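Local coordinates for ribonucleoside-diphosphate reductase (Pseudomonas aeruginosa, PDB 5IM3), which probably catalyses the reduction of ribonucleoside diphosphates to deoxyribonucleotides for DNA synthesis, under allosteric control by bound nucleotides, at residues S372-T377 with D597-C602. Residues are numbered along the deposited sequence; the frame is centred on the assembly and turned at random. Where two conformers were deposited one is given.
Sequences SCYLTT and DEIAVC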
# COMPACT_ATOMS: atom_id res chain seq x y z
N SER A 372 29.66 34.82 15.54
CA SER A 372 28.72 34.04 16.33
C SER A 372 28.66 32.58 15.87
O SER A 372 27.61 31.94 16.00
CB SER A 372 27.32 34.67 16.26
OG SER A 372 26.82 34.65 14.93
N CYS A 373 29.77 32.06 15.35
CA CYS A 373 29.88 30.71 14.81
C CYS A 373 31.08 30.02 15.46
O CYS A 373 32.19 30.56 15.41
CB CYS A 373 30.03 30.75 13.28
SG CYS A 373 30.58 29.21 12.43
N TYR A 374 30.86 28.85 16.05
CA TYR A 374 31.91 28.19 16.82
C TYR A 374 31.91 26.69 16.58
O TYR A 374 30.88 26.09 16.26
CB TYR A 374 31.75 28.44 18.33
CG TYR A 374 31.50 29.88 18.69
CD1 TYR A 374 32.55 30.76 18.92
CD2 TYR A 374 30.21 30.36 18.82
CE1 TYR A 374 32.32 32.08 19.26
CE2 TYR A 374 29.96 31.67 19.15
CZ TYR A 374 31.02 32.52 19.37
OH TYR A 374 30.75 33.83 19.70
N LEU A 375 33.09 26.09 16.77
CA LEU A 375 33.29 24.65 16.72
C LEU A 375 33.95 24.19 18.01
O LEU A 375 34.88 24.84 18.50
CB LEU A 375 34.16 24.22 15.52
CG LEU A 375 33.63 24.47 14.10
CD1 LEU A 375 33.77 25.94 13.69
CD2 LEU A 375 34.37 23.57 13.12
N THR A 376 33.47 23.08 18.55
CA THR A 376 34.01 22.52 19.78
C THR A 376 34.22 21.02 19.62
O THR A 376 33.68 20.39 18.71
CB THR A 376 33.09 22.76 20.99
OG1 THR A 376 31.93 21.91 20.88
CG2 THR A 376 32.64 24.22 21.06
N THR A 377 35.02 20.47 20.52
CA THR A 377 35.22 19.03 20.63
C THR A 377 35.02 18.64 22.09
O THR A 377 35.53 19.32 22.99
CB THR A 377 36.61 18.61 20.13
OG1 THR A 377 36.78 17.20 20.29
CG2 THR A 377 37.71 19.35 20.87
N ASP A 597 41.72 23.55 24.60
CA ASP A 597 41.91 24.98 24.85
C ASP A 597 41.58 25.84 23.63
O ASP A 597 41.95 27.02 23.60
CB ASP A 597 43.35 25.24 25.30
CG ASP A 597 43.69 24.54 26.60
OD1 ASP A 597 42.96 24.74 27.60
OD2 ASP A 597 44.68 23.78 26.63
N GLU A 598 40.89 25.29 22.64
CA GLU A 598 40.62 26.01 21.40
C GLU A 598 39.20 25.73 20.95
O GLU A 598 38.89 24.61 20.51
CB GLU A 598 41.62 25.64 20.31
CG GLU A 598 43.04 26.13 20.60
CD GLU A 598 43.99 25.88 19.45
OE1 GLU A 598 45.21 25.77 19.71
OE2 GLU A 598 43.52 25.78 18.29
N ILE A 599 38.34 26.73 21.06
CA ILE A 599 37.03 26.75 20.41
C ILE A 599 37.18 27.61 19.17
O ILE A 599 37.40 28.82 19.26
CB ILE A 599 35.95 27.27 21.36
CG1 ILE A 599 35.65 26.21 22.44
CG2 ILE A 599 34.69 27.65 20.60
CD1 ILE A 599 34.67 26.65 23.51
N ALA A 600 37.07 26.98 17.99
CA ALA A 600 37.27 27.71 16.74
C ALA A 600 36.13 28.69 16.51
O ALA A 600 34.97 28.42 16.83
CB ALA A 600 37.37 26.73 15.58
N VAL A 601 36.47 29.85 15.95
CA VAL A 601 35.53 30.94 15.72
C VAL A 601 35.50 31.23 14.22
O VAL A 601 36.56 31.40 13.60
CB VAL A 601 35.92 32.20 16.50
CG1 VAL A 601 34.80 33.23 16.47
CG2 VAL A 601 36.30 31.86 17.94
N CYS A 602 34.30 31.31 13.65
CA CYS A 602 34.13 31.62 12.23
C CYS A 602 33.86 33.11 12.08
O CYS A 602 32.84 33.62 12.55
CB CYS A 602 33.00 30.82 11.61
SG CYS A 602 32.62 29.25 12.44
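Cys373 and Cys602 are joined by a disulfide, SG to SG 2.0 Å, in one of two modelled conformers of Cys373, so the crystal may hold a mixture of states. In that conformer the S-S torsion of -57° falls short of the usual 90° or so, which hints, doubtfully, at strain. Cys373 SG stands anti to its backbone N (chi1 166°). Leu375 CD1 lies against Cys602 SG at 3.7 Å, on the face it shares with Ala600 CB. On the other face Tyr374 and Val601 run side by side; the ring atom CE1 of Tyr374 is 3.9 Å from Val601 CG1, while Tyr374 CB meets Ile599 CG2. Thr376 CG2 rests on Ile599 CG1.

The backbones pair antiparallel. Cys602 N donates to Cys373 O, nearly straight, at 2.8 Å. Leu375 N donates to Ala600 O (3.0 Å). The return bond from Ala600 N to Leu375 O is bent to 131° and weak. At the polar edge Thr376 OG1 bonds Asn404, and Glu598 OE2 bonds His655.

In class I reductases a cysteine pair across neighbouring barrel strands is redox-active; the linked conformer is consistent with its oxidised state. Strand 373-377 also pairs in parallel with strand 401-405; helix 382-395 packs on Tyr374 and Ile599, and helix 646-655 on Ile599 and Val601.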